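Local atomic coordinates of DegV family protein (Eubacterium eligens, PDB entry 3FDJ), a protein that is of unknown function but, like characterised members of the DegV (FakB) family, probably binds a fatty acid. Residues Asp75-Val80 against Lys137-Ile142; Glu127-Met132 against Gly144-Tyr149; Arg5-Ser10 against Glu70-Asp75; Ala11-Glu16 against Thr118-Arg123; Pro63-Trp68 against Ala94-Ala99. All blocks are in the same frame, centred on the assembly; numbering follows the deposited sequence. Where two conformers were deposited one is given.

Contact 1: residues Asp75-Val80 against Lys137-Ile142; sequences DDEIFV and KKFEEI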
# COMPACT_ATOMS: atom_id res chain seq x y z
N ASP A 75 18.52 -13.84 8.36
CA ASP A 75 17.50 -14.67 9.00
C ASP A 75 17.10 -15.84 8.12
O ASP A 75 17.21 -15.80 6.89
CB ASP A 75 16.31 -13.80 9.41
CG ASP A 75 16.63 -12.98 10.65
OD1 ASP A 75 17.38 -13.48 11.53
OD2 ASP A 75 16.19 -11.82 10.76
N ASP A 76 16.66 -16.91 8.76
CA ASP A 76 16.32 -18.10 8.05
C ASP A 76 14.84 -18.31 7.73
O ASP A 76 14.51 -19.26 7.04
CB ASP A 76 16.85 -19.31 8.80
CG ASP A 76 18.35 -19.45 8.63
OD1 ASP A 76 18.88 -19.16 7.51
OD2 ASP A 76 19.00 -19.84 9.61
N GLU A 77 13.97 -17.47 8.26
CA GLU A 77 12.55 -17.51 7.92
C GLU A 77 12.08 -16.08 7.64
O GLU A 77 12.05 -15.24 8.54
CB GLU A 77 11.70 -18.11 9.07
CG GLU A 77 11.99 -19.55 9.32
CD GLU A 77 11.24 -20.16 10.51
OE1 GLU A 77 11.22 -19.58 11.62
OE2 GLU A 77 10.71 -21.27 10.32
N ILE A 78 11.72 -15.81 6.40
CA ILE A 78 11.40 -14.47 5.95
C ILE A 78 10.13 -14.47 5.12
O ILE A 78 9.95 -15.31 4.22
CB ILE A 78 12.54 -13.86 5.10
CG1 ILE A 78 13.89 -13.92 5.83
CG2 ILE A 78 12.21 -12.40 4.64
CD1 ILE A 78 15.07 -13.39 5.00
N PHE A 79 9.25 -13.52 5.43
CA PHE A 79 8.11 -13.20 4.59
C PHE A 79 8.36 -11.82 4.02
O PHE A 79 8.72 -10.88 4.75
CB PHE A 79 6.77 -13.25 5.35
CG PHE A 79 6.33 -14.63 5.70
CD1 PHE A 79 5.75 -15.46 4.74
CD2 PHE A 79 6.50 -15.12 6.98
CE1 PHE A 79 5.35 -16.74 5.08
CE2 PHE A 79 6.13 -16.43 7.32
CZ PHE A 79 5.57 -17.24 6.37
N VAL A 80 8.18 -11.69 2.71
CA VAL A 80 8.36 -10.43 2.00
C VAL A 80 7.04 -10.03 1.39
O VAL A 80 6.47 -10.82 0.62
CB VAL A 80 9.41 -10.56 0.89
CG1 VAL A 80 9.71 -9.17 0.29
CG2 VAL A 80 10.71 -11.22 1.41
N LYS A 137 2.38 -20.09 15.12
CA LYS A 137 2.24 -20.87 13.91
C LYS A 137 3.60 -21.05 13.24
O LYS A 137 4.46 -20.18 13.33
CB LYS A 137 1.20 -20.24 13.00
CG LYS A 137 -0.22 -20.48 13.53
CD LYS A 137 -1.26 -19.59 12.92
CE LYS A 137 -2.66 -20.11 13.31
NZ LYS A 137 -2.98 -19.92 14.75
N LYS A 138 3.79 -22.20 12.60
CA LYS A 138 5.04 -22.47 11.90
C LYS A 138 5.05 -21.81 10.52
O LYS A 138 3.98 -21.49 9.97
CB LYS A 138 5.26 -23.98 11.75
CG LYS A 138 5.39 -24.71 13.09
CD LYS A 138 4.86 -26.14 12.99
CE LYS A 138 5.65 -26.98 11.99
NZ LYS A 138 5.36 -26.63 10.54
N PHE A 139 6.24 -21.62 9.97
CA PHE A 139 6.42 -20.96 8.67
C PHE A 139 5.49 -21.54 7.60
O PHE A 139 4.80 -20.79 6.91
CB PHE A 139 7.88 -21.04 8.21
CG PHE A 139 8.15 -20.33 6.91
CD1 PHE A 139 7.93 -20.96 5.72
CD2 PHE A 139 8.62 -19.02 6.90
CE1 PHE A 139 8.18 -20.31 4.51
CE2 PHE A 139 8.86 -18.36 5.71
CZ PHE A 139 8.63 -19.01 4.51
N GLU A 140 5.47 -22.87 7.49
CA GLU A 140 4.67 -23.52 6.46
C GLU A 140 3.17 -23.30 6.67
O GLU A 140 2.43 -23.12 5.70
CB GLU A 140 5.00 -25.00 6.39
CG GLU A 140 6.44 -25.29 5.95
CD GLU A 140 7.50 -25.08 7.03
OE1 GLU A 140 7.18 -24.96 8.27
OE2 GLU A 140 8.69 -25.02 6.60
N GLU A 141 2.73 -23.24 7.91
CA GLU A 141 1.32 -22.95 8.20
C GLU A 141 0.95 -21.54 7.78
O GLU A 141 -0.11 -21.31 7.19
CB GLU A 141 1.02 -23.15 9.69
CG GLU A 141 1.17 -24.59 10.14
CD GLU A 141 1.07 -24.83 11.65
OE1 GLU A 141 1.38 -23.91 12.46
OE2 GLU A 141 0.72 -25.97 12.03
N ILE A 142 1.84 -20.59 8.08
CA ILE A 142 1.60 -19.19 7.79
C ILE A 142 1.63 -18.97 6.28
O ILE A 142 0.76 -18.29 5.72
CB ILE A 142 2.66 -18.29 8.47
CG1 ILE A 142 2.58 -18.42 9.99
CG2 ILE A 142 2.48 -16.83 8.03
CD1 ILE A 142 3.80 -17.82 10.74
O HOH W 1 8.62 -22.39 11.44
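E77 at the start of strand 77-82 and F139 in the first turn of helix 139-150 hold their CA atoms 7.1 Å apart, the nearest backbone approach of the two segments, and side chains fill the gap. F79 and F139 form an offset stack, with centroids 4.5 Å apart and planes only 15° from parallel. Each ring is displaced, so that F79 CZ and F139 CE2 each lie over the rim of the other ring. F139 keeps CG anti to its backbone N (chi1 -178°), which starts the ring toward the strand; there I78 O meets its edge in the ring plane, 3.6 Å from F139 CE2. I142 brings CG2 to 3.5 Å from F79 CZ, so the tip of the F79 ring touches two residues of the helix. E77, partly exposed, runs past F139 in the opposite direction. A water donates to E77 OE2 at 2.6 Å and accepts from F139 N at 2.9 Å, tying the carboxylate to the start of the helix. An alanine at F139 would probably leave one face of F79 without its stacking partner and open a gap between strand and helix. Alternation along the strand sends F79 to this side while I78 and V80 face helix 65-72, as expected of a sheet sandwiched between helices in an alpha/beta/alpha fold.

Contact 2: residues Glu127-Met132 against Gly144-Tyr149; sequences EQLQQM and GAIDAY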
# COMPACT_ATOMS: atom_id res chain seq x y z
N GLU A 127 0.31 -7.23 9.32
CA GLU A 127 -0.24 -7.41 10.65
C GLU A 127 -0.78 -8.83 10.89
O GLU A 127 -0.75 -9.33 12.02
CB GLU A 127 -1.30 -6.38 10.97
CG GLU A 127 -0.76 -4.95 11.10
CD GLU A 127 -1.85 -3.97 11.46
OE1 GLU A 127 -2.81 -4.40 12.15
OE2 GLU A 127 -1.75 -2.79 11.08
N GLN A 128 -1.32 -9.45 9.86
CA GLN A 128 -1.82 -10.80 9.99
C GLN A 128 -0.67 -11.81 10.11
O GLN A 128 -0.78 -12.77 10.87
CB GLN A 128 -2.76 -11.18 8.86
CG GLN A 128 -3.44 -12.52 9.06
CD GLN A 128 -4.38 -12.58 10.25
OE1 GLN A 128 -4.81 -11.55 10.80
NE2 GLN A 128 -4.71 -13.79 10.66
N LEU A 129 0.42 -11.56 9.38
CA LEU A 129 1.62 -12.37 9.48
C LEU A 129 2.13 -12.27 10.93
O LEU A 129 2.43 -13.30 11.57
CB LEU A 129 2.69 -11.91 8.51
CG LEU A 129 2.42 -12.22 7.02
CD1 LEU A 129 3.42 -11.45 6.14
CD2 LEU A 129 2.44 -13.75 6.80
N GLN A 130 2.16 -11.04 11.45
CA GLN A 130 2.59 -10.84 12.82
C GLN A 130 1.72 -11.60 13.81
O GLN A 130 2.24 -12.30 14.69
CB GLN A 130 2.57 -9.35 13.17
CG GLN A 130 2.75 -9.09 14.66
CD GLN A 130 2.85 -7.61 14.97
OE1 GLN A 130 2.61 -6.77 14.11
NE2 GLN A 130 3.23 -7.30 16.20
N GLN A 131 0.40 -11.47 13.67
CA GLN A 131 -0.53 -12.18 14.54
C GLN A 131 -0.31 -13.71 14.53
O GLN A 131 -0.30 -14.36 15.59
CB GLN A 131 -1.98 -11.86 14.17
CG GLN A 131 -2.97 -12.42 15.17
CD GLN A 131 -4.39 -12.11 14.80
OE1 GLN A 131 -4.75 -10.94 14.62
NE2 GLN A 131 -5.21 -13.16 14.65
N MSE A 132 -0.12 -14.28 13.35
CA MSE A 132 0.08 -15.73 13.25
C MSE A 132 1.41 -16.16 13.85
O MSE A 132 1.49 -17.20 14.52
CB MSE A 132 -0.07 -16.20 11.81
CG MSE A 132 -1.51 -16.11 11.34
SE MSE A 132 -1.65 -16.99 9.58
CE MSE A 132 -1.08 -15.71 8.65
N GLY A 144 0.88 -20.97 3.87
CA GLY A 144 -0.39 -21.43 3.27
C GLY A 144 -1.56 -20.51 3.59
O GLY A 144 -2.35 -20.14 2.72
N ALA A 145 -1.65 -20.12 4.85
CA ALA A 145 -2.85 -19.47 5.37
C ALA A 145 -2.99 -18.02 4.96
O ALA A 145 -4.12 -17.52 4.86
CB ALA A 145 -2.91 -19.62 6.88
N ILE A 146 -1.87 -17.33 4.74
CA ILE A 146 -1.92 -15.90 4.46
C ILE A 146 -2.67 -15.63 3.14
O ILE A 146 -3.42 -14.66 3.05
CB ILE A 146 -0.50 -15.25 4.47
CG1 ILE A 146 -0.63 -13.73 4.46
CG2 ILE A 146 0.40 -15.76 3.33
CD1 ILE A 146 -1.30 -13.14 5.77
N ASP A 147 -2.47 -16.49 2.15
CA ASP A 147 -3.18 -16.32 0.86
C ASP A 147 -4.70 -16.48 0.98
O ASP A 147 -5.46 -15.77 0.31
CB ASP A 147 -2.63 -17.23 -0.19
CG ASP A 147 -1.15 -17.03 -0.38
OD1 ASP A 147 -0.77 -16.20 -1.25
OD2 ASP A 147 -0.38 -17.62 0.41
N ALA A 148 -5.14 -17.36 1.87
CA ALA A 148 -6.56 -17.50 2.14
C ALA A 148 -7.13 -16.25 2.82
O ALA A 148 -8.21 -15.78 2.47
CB ALA A 148 -6.80 -18.74 3.00
N TYR A 149 -6.38 -15.75 3.80
CA TYR A 149 -6.73 -14.53 4.54
C TYR A 149 -6.87 -13.32 3.60
O TYR A 149 -7.83 -12.52 3.72
CB TYR A 149 -5.69 -14.27 5.63
CG TYR A 149 -5.90 -12.97 6.36
CD1 TYR A 149 -6.77 -12.90 7.45
CD2 TYR A 149 -5.29 -11.79 5.94
CE1 TYR A 149 -7.00 -11.69 8.11
CE2 TYR A 149 -5.50 -10.58 6.60
CZ TYR A 149 -6.34 -10.54 7.68
OH TYR A 149 -6.58 -9.35 8.35
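Q128 meets Y149 where consecutive helices, 120-134 and 139-150, fold back on each other as a helical hairpin, their local axes 10.6 Å apart and 137° between their directions. The pi contact is carried by these two residues. Q128 CG stands 3.5 Å from the centroid of the Y149 ring, almost exactly on the ring normal, as a CH-pi donor. The chain then bends at chi2 (65°), which carries CD toward the CE1 side of the ring, and the amide lies nearly flat on it, the two planes 11° apart. The Y149 hydroxyl looks elsewhere, to a hydrogen bond with E276 beyond the hairpin. An alanine in place of Y149 would probably leave the side chain of Q128 free to turn and E276 without that partner. The remaining contacts are apolar. I146 meets two residues of the facing helix: its CG1 is 3.9 Å from L129 CD2, the side chains crossing at about a right angle, and its CD1 touches the methyl CE of M132. L129 and I146 also reach I113 on the sheet beneath. One turn on from Q128, the selenium of M132, a selenomethionine, lies 4.0 Å from A145 CB.

Contact 3: residues Arg5-Ser10 against Glu70-Asp75; sequences RLVADS and EAFGDD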
# COMPACT_ATOMS: atom_id res chain seq x y z
N ARG A 5 11.30 -12.99 10.28
CA ARG A 5 11.52 -11.64 9.83
C ARG A 5 10.48 -11.28 8.78
O ARG A 5 10.26 -12.05 7.83
CB ARG A 5 12.89 -11.51 9.20
CG ARG A 5 13.18 -10.17 8.56
CD ARG A 5 14.62 -10.10 8.06
NE ARG A 5 15.45 -9.88 9.21
CZ ARG A 5 15.99 -8.72 9.57
NH1 ARG A 5 15.91 -7.62 8.82
NH2 ARG A 5 16.67 -8.69 10.69
N LEU A 6 9.88 -10.11 8.94
CA LEU A 6 8.98 -9.54 7.96
C LEU A 6 9.67 -8.40 7.18
O LEU A 6 10.34 -7.55 7.76
CB LEU A 6 7.69 -9.04 8.65
CG LEU A 6 6.90 -10.08 9.45
CD1 LEU A 6 5.59 -9.46 10.02
CD2 LEU A 6 6.63 -11.35 8.65
N VAL A 7 9.52 -8.40 5.86
CA VAL A 7 10.11 -7.39 4.99
C VAL A 7 9.02 -6.89 4.05
O VAL A 7 8.16 -7.68 3.61
CB VAL A 7 11.30 -7.98 4.18
CG1 VAL A 7 11.95 -6.93 3.28
CG2 VAL A 7 12.39 -8.56 5.13
N ALA A 8 9.03 -5.59 3.75
CA ALA A 8 8.08 -5.07 2.76
C ALA A 8 8.70 -3.93 2.01
O ALA A 8 9.56 -3.23 2.54
CB ALA A 8 6.79 -4.61 3.45
N ASP A 9 8.27 -3.71 0.78
CA ASP A 9 8.63 -2.46 0.15
C ASP A 9 7.91 -1.26 0.80
O ASP A 9 6.88 -1.41 1.49
CB ASP A 9 8.45 -2.50 -1.34
CG ASP A 9 7.03 -2.56 -1.75
OD1 ASP A 9 6.30 -1.56 -1.47
OD2 ASP A 9 6.65 -3.58 -2.38
N SER A 10 8.47 -0.09 0.56
CA SER A 10 8.03 1.14 1.23
C SER A 10 6.62 1.61 0.82
O SER A 10 6.08 2.52 1.44
CB SER A 10 9.06 2.26 0.97
OG SER A 10 9.05 2.67 -0.39
N GLU A 70 20.18 -6.63 1.77
CA GLU A 70 20.48 -5.95 3.03
C GLU A 70 19.31 -6.14 4.00
O GLU A 70 19.51 -6.44 5.17
CB GLU A 70 20.74 -4.46 2.79
CG GLU A 70 21.14 -3.69 4.03
CD GLU A 70 21.47 -2.23 3.75
OE1 GLU A 70 20.70 -1.53 3.05
OE2 GLU A 70 22.51 -1.77 4.26
N ALA A 71 18.08 -6.01 3.50
CA ALA A 71 16.90 -6.10 4.35
C ALA A 71 16.63 -7.50 4.87
O ALA A 71 16.04 -7.67 5.93
CB ALA A 71 15.67 -5.59 3.62
N PHE A 72 17.03 -8.52 4.10
CA PHE A 72 16.83 -9.90 4.53
C PHE A 72 17.76 -10.21 5.69
O PHE A 72 17.47 -11.07 6.50
CB PHE A 72 17.11 -10.89 3.39
CG PHE A 72 16.18 -10.79 2.18
CD1 PHE A 72 14.97 -10.12 2.23
CD2 PHE A 72 16.53 -11.43 1.00
CE1 PHE A 72 14.14 -10.05 1.11
CE2 PHE A 72 15.70 -11.39 -0.10
CZ PHE A 72 14.50 -10.67 -0.05
N GLY A 73 18.91 -9.54 5.72
CA GLY A 73 19.89 -9.75 6.76
C GLY A 73 20.46 -11.15 6.67
O GLY A 73 21.01 -11.55 5.63
N ASP A 74 20.34 -11.90 7.75
CA ASP A 74 20.79 -13.28 7.73
C ASP A 74 19.79 -14.22 8.41
O ASP A 74 20.13 -15.29 8.92
CB ASP A 74 22.21 -13.40 8.30
CG ASP A 74 22.24 -13.41 9.79
OD1 ASP A 74 21.45 -12.65 10.40
OD2 ASP A 74 23.06 -14.18 10.35
N ASP A 75 18.52 -13.84 8.36
CA ASP A 75 17.50 -14.67 9.00
C ASP A 75 17.10 -15.84 8.12
O ASP A 75 17.21 -15.80 6.89
CB ASP A 75 16.31 -13.80 9.41
CG ASP A 75 16.63 -12.98 10.65
OD1 ASP A 75 17.38 -13.48 11.53
OD2 ASP A 75 16.19 -11.82 10.76
O HOH W 2 16.63 -10.82 13.05
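The guanidinium of R5 and the ring of F72 are the flat groups here, and both are met at their edges. D75 OD2 and a water lie at the rim of the guanidinium, in its plane; the carbonyl oxygens of A71 and F72 approach it obliquely. V7 CG2 comes to the edge of the F72 ring, 4.2 Å from CD1, while Y101 makes an edge-to-face pair with F72. The salt bridge is asymmetric. R5 NE donates to D75 OD2 at 2.6 Å, nearly straight at 170° and on the anti side of the carboxylate, whereas the bond from R5 NH2 to D75 OD2 is weak at 3.2 Å. The water links the same two groups, accepting from R5 NH2 and donating to D75 OD2 at 2.5 Å, so one carboxylate oxygen takes all three interactions. R5 turns at chi3 (-77°), which places NE on the D75 side, and NH1 reaches A71 O at 2.9 Å. That carbonyl lies at the last turn of helix 65-72, where a positive charge would probably be favoured. G73 then leaves the helix with positive phi and leads the chain back to D75. Further along the strand V7 packs apolar atoms on the helix, CG1 lying 4.0 Å from A71 CB. R5 and V7 face helix 65-72, whereas L6 and A8 face helix 120-134: the strand is an inner one of an alpha/beta/alpha sandwich, and the contact pins the C-terminal end of a helix to its sheet just before the chain enters the neighbouring parallel strand 77-82.

Contact 4: residues Ala11-Glu16 against Thr118-Arg123; sequences ACDIKE and TGPQMR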
# COMPACT_ATOMS: atom_id res chain seq x y z
N ALA A 11 6.01 0.97 -0.18
CA ALA A 11 4.59 1.21 -0.48
C ALA A 11 3.68 0.80 0.68
O ALA A 11 2.50 1.14 0.66
CB ALA A 11 4.17 0.52 -1.75
N CYS A 12 4.20 0.07 1.67
CA CYS A 12 3.42 -0.28 2.86
C CYS A 12 3.22 0.89 3.83
O CYS A 12 2.44 0.79 4.77
CB CYS A 12 4.05 -1.47 3.59
SG CYS A 12 5.54 -1.07 4.46
N ASP A 13 3.95 1.99 3.59
CA ASP A 13 3.83 3.26 4.35
C ASP A 13 4.41 3.23 5.78
O ASP A 13 4.42 4.27 6.45
CB ASP A 13 2.37 3.78 4.44
CG ASP A 13 1.68 3.91 3.06
OD1 ASP A 13 2.24 4.58 2.17
OD2 ASP A 13 0.53 3.38 2.91
N ILE A 14 4.89 2.07 6.25
CA ILE A 14 5.34 1.94 7.64
C ILE A 14 6.81 1.55 7.69
O ILE A 14 7.35 1.02 6.70
CB ILE A 14 4.48 0.97 8.48
CG1 ILE A 14 4.48 -0.45 7.90
CG2 ILE A 14 3.04 1.49 8.52
CD1 ILE A 14 3.97 -1.53 8.85
N LYS A 15 7.42 1.86 8.82
CA LYS A 15 8.84 1.59 9.06
C LYS A 15 9.08 0.63 10.22
O LYS A 15 10.20 0.13 10.36
CB LYS A 15 9.58 2.90 9.32
CG LYS A 15 10.15 3.58 8.08
CD LYS A 15 9.16 4.49 7.39
CE LYS A 15 9.83 5.23 6.22
NZ LYS A 15 8.81 5.74 5.25
N GLU A 16 8.07 0.38 11.04
CA GLU A 16 8.15 -0.53 12.17
C GLU A 16 6.84 -1.28 12.37
O GLU A 16 5.77 -0.84 11.93
CB GLU A 16 8.50 0.23 13.47
CG GLU A 16 7.38 1.18 13.94
CD GLU A 16 7.67 1.84 15.29
OE1 GLU A 16 8.49 1.30 16.08
OE2 GLU A 16 7.06 2.91 15.56
N THR A 118 -1.57 -2.40 -2.46
CA THR A 118 -0.61 -1.39 -2.01
C THR A 118 -1.04 -0.89 -0.63
O THR A 118 -2.15 -1.20 -0.17
CB THR A 118 -0.55 -0.21 -2.99
OG1 THR A 118 0.65 0.54 -2.74
CG2 THR A 118 -1.80 0.70 -2.87
N GLY A 119 -0.16 -0.13 -0.01
CA GLY A 119 -0.48 0.67 1.17
C GLY A 119 -1.18 -0.10 2.26
O GLY A 119 -0.63 -1.08 2.77
N PRO A 120 -2.39 0.35 2.64
CA PRO A 120 -3.00 -0.26 3.81
C PRO A 120 -3.33 -1.73 3.68
O PRO A 120 -3.43 -2.41 4.69
CB PRO A 120 -4.27 0.59 4.03
CG PRO A 120 -4.54 1.22 2.73
CD PRO A 120 -3.17 1.49 2.15
N GLN A 121 -3.51 -2.23 2.45
CA GLN A 121 -3.72 -3.67 2.28
C GLN A 121 -2.43 -4.45 2.58
O GLN A 121 -2.49 -5.52 3.22
CB GLN A 121 -4.30 -3.97 0.89
CG GLN A 121 -4.83 -5.42 0.70
CD GLN A 121 -5.93 -5.56 -0.36
OE1 GLN A 121 -6.12 -4.69 -1.21
NE2 GLN A 121 -6.63 -6.70 -0.36
N MSE A 122 -1.29 -3.92 2.16
CA MSE A 122 0.03 -4.48 2.54
C MSE A 122 0.18 -4.43 4.05
O MSE A 122 0.61 -5.42 4.66
CB MSE A 122 1.19 -3.72 1.86
CG MSE A 122 1.19 -3.83 0.35
SE MSE A 122 2.57 -2.75 -0.42
CE MSE A 122 4.15 -3.73 0.31
N ARG A 123 -0.22 -3.32 4.68
CA ARG A 123 -0.19 -3.25 6.14
C ARG A 123 -1.03 -4.33 6.82
O ARG A 123 -0.56 -4.97 7.76
CB ARG A 123 -0.59 -1.86 6.66
CG ARG A 123 -0.46 -1.77 8.14
CD ARG A 123 -0.68 -0.37 8.65
NE ARG A 123 -0.54 -0.40 10.09
CZ ARG A 123 -0.24 0.65 10.85
NH1 ARG A 123 -0.05 1.87 10.31
NH2 ARG A 123 -0.11 0.47 12.15
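A11 and C12, in the turn after strand 5-9, rest on M122 in helix 120-134. M122 is a selenomethionine bent at chi3 (65°), which carries CE round to C12. Its selenium lies 3.9 Å from A11 CB, and CE comes within 4.0 Å of C12 CB. C12 turns SG between its backbone N and carbonyl carbon (chi1 73°), where the sulfur takes a weak hydrogen bond from I14 N. I14 puts CG1 in the crowded position (chi1 60°) and so sends CG2 anti to the carbonyl carbon; CG2 meets R123 NH1 at 3.6 Å, the side chains crossing at about a right angle. R123 is extended from CG to NE, and its charge is met by E127, one turn on, and by a cation-pi contact with Y256. D13 lays OD2 3.4 Å from G119 CA, while its OD1 accepts from G259 N. G119, the N-cap residue, has positive phi, and a CB there would collide with P120 CD. Its N gives a weak hydrogen bond to A11 O at 3.0 Å. T118 OG1 sits beside A11 CB, and the T118 side chain lies near a bound hexaethylene glycol, probably from the crystallisation liquor. The contact is thus van der Waals packing, apolar at M122, with one weak backbone bond; the polar partners named for D13 and R123 lie outside, Y256 and G259 in strand 253-257 and the loop after it.

Contact 5: residues Pro63-Trp68 against Ala94-Ala99; sequences PGIDAW and AMAARA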
# COMPACT_ATOMS: atom_id res chain seq x y z
N PRO A 63 13.10 -1.33 -5.75
CA PRO A 63 14.40 -1.43 -5.08
C PRO A 63 15.40 -2.31 -5.83
O PRO A 63 15.00 -3.24 -6.52
CB PRO A 63 14.06 -2.11 -3.75
CG PRO A 63 12.57 -1.93 -3.58
CD PRO A 63 12.04 -1.99 -4.98
N GLY A 64 16.68 -2.02 -5.66
CA GLY A 64 17.73 -2.87 -6.19
C GLY A 64 17.84 -4.19 -5.45
O GLY A 64 17.45 -4.31 -4.28
N ILE A 65 18.39 -5.19 -6.13
CA ILE A 65 18.61 -6.48 -5.48
C ILE A 65 19.45 -6.33 -4.21
O ILE A 65 19.17 -7.00 -3.21
CB ILE A 65 19.21 -7.53 -6.48
CG1 ILE A 65 18.11 -7.92 -7.50
CG2 ILE A 65 19.77 -8.76 -5.69
CD1 ILE A 65 18.54 -8.69 -8.80
N ASP A 66 20.43 -5.43 -4.23
CA ASP A 66 21.28 -5.19 -3.06
C ASP A 66 20.50 -4.68 -1.84
O ASP A 66 20.77 -5.09 -0.71
CB ASP A 66 22.41 -4.20 -3.39
CG ASP A 66 23.54 -4.82 -4.21
OD1 ASP A 66 23.74 -6.05 -4.13
OD2 ASP A 66 24.22 -4.07 -4.94
N ALA A 67 19.52 -3.81 -2.07
CA ALA A 67 18.67 -3.29 -0.98
C ALA A 67 17.82 -4.39 -0.36
O ALA A 67 17.63 -4.45 0.87
CB ALA A 67 17.77 -2.16 -1.50
N TRP A 68 17.27 -5.27 -1.20
CA TRP A 68 16.53 -6.42 -0.67
C TRP A 68 17.44 -7.30 0.16
O TRP A 68 17.08 -7.69 1.26
CB TRP A 68 15.93 -7.25 -1.79
CG TRP A 68 14.76 -6.65 -2.50
CD1 TRP A 68 14.72 -6.25 -3.82
CD2 TRP A 68 13.45 -6.44 -1.99
NE1 TRP A 68 13.47 -5.80 -4.14
CE2 TRP A 68 12.67 -5.90 -3.04
CE3 TRP A 68 12.85 -6.64 -0.75
CZ2 TRP A 68 11.33 -5.55 -2.87
CZ3 TRP A 68 11.53 -6.30 -0.59
CH2 TRP A 68 10.78 -5.77 -1.65
N ALA A 94 12.07 -8.56 -5.90
CA ALA A 94 12.10 -9.34 -4.66
C ALA A 94 12.36 -10.83 -4.94
O ALA A 94 13.09 -11.50 -4.20
CB ALA A 94 10.80 -9.15 -3.86
N MSE A 95 11.73 -11.35 -6.00
CA MSE A 95 11.99 -12.75 -6.41
C MSE A 95 13.43 -12.95 -6.86
O MSE A 95 14.04 -13.98 -6.56
CB MSE A 95 11.02 -13.19 -7.51
CG MSE A 95 9.59 -13.31 -7.07
SE MSE A 95 9.38 -14.83 -5.90
CE MSE A 95 9.64 -16.31 -7.13
N ALA A 96 13.99 -11.96 -7.56
CA ALA A 96 15.38 -12.03 -7.97
C ALA A 96 16.32 -12.03 -6.76
O ALA A 96 17.30 -12.80 -6.70
CB ALA A 96 15.70 -10.85 -8.94
N ALA A 97 16.02 -11.19 -5.78
CA ALA A 97 16.81 -11.15 -4.55
C ALA A 97 16.67 -12.45 -3.74
O ALA A 97 17.65 -12.94 -3.18
CB ALA A 97 16.39 -9.92 -3.71
N ARG A 98 15.47 -13.02 -3.70
CA ARG A 98 15.23 -14.30 -3.02
C ARG A 98 16.12 -15.38 -3.64
O ARG A 98 16.68 -16.21 -2.94
CB ARG A 98 13.77 -14.71 -3.14
CG ARG A 98 13.45 -16.10 -2.64
CD ARG A 98 11.98 -16.40 -2.73
NE ARG A 98 11.71 -17.78 -2.39
CZ ARG A 98 11.74 -18.81 -3.22
NH1 ARG A 98 12.06 -18.67 -4.51
NH2 ARG A 98 11.47 -20.03 -2.75
N ALA A 99 16.22 -15.35 -4.96
CA ALA A 99 17.02 -16.34 -5.70
C ALA A 99 18.47 -16.32 -5.24
O ALA A 99 19.09 -17.38 -5.04
CB ALA A 99 16.92 -16.07 -7.20
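W68 and A97 touch most tightly here, with W68 CB 3.3 Å from A97 CB. The indole takes A94 on one face: the A94 CA-H points at the five-membered ring as a CH-pi contact, 3.9 Å from its centroid, and A94 CB lies 3.8 Å from W68 CZ2. P63, two residues before the helix begins in earnest, puts its CB over the opposite face, so the indole is sandwiched between a proline and an alanine. Toward the surface, I65 continues the seam. Its CD1 reaches A96 CB at 3.6 Å and its CG2 approaches A97 CB at 4.1 Å. The residues met in segment 94-99 are all alanines, which lets the backbones come close: I65 CA and A97 CA are 5.1 Å apart. Further out, a hydrogen bond between W68 NE1 and S93 OG, one residue before A94, helps to fix the rotation of the indole. With CG anti to the carbonyl carbon (chi1 -72°), W68 starts its ring inward; the six-membered part meets V80, and the side chain also touches V25 of the sheet. A94 also reaches that sheet, at T82 and V112, whereas I65 lies exposed at the surface. Two helices lying side by side on one face of a mixed sheet, with a tryptophan wedged between them and the strands, form part of one helical layer of this alpha/beta/alpha sandwich.

In the fold
Contacts 1, 3 and 5 gather round one sheet: contacts 1 and 3 use its neighbouring strands 77-82 and 5-9 and share D75, while contacts 3 and 5 share helix 65-72. V80 packs on W68 of contact 5. The helices of contact 2, like that of contact 1, lie across the sheet from helix 65-72; contacts 1 and 2 share helix 139-150, contacts 2 and 4 helix 120-134. The centre of contact 4 lies nearest that of the chain, about 5 Å away. Contact 2 is partly buried, the others buried. Chemistry differs: aromatic and apolar in contacts 1, 2 and 5; ionic at the start of strand 5-9 in contact 3, then apolar; mainly van der Waals in contact 4.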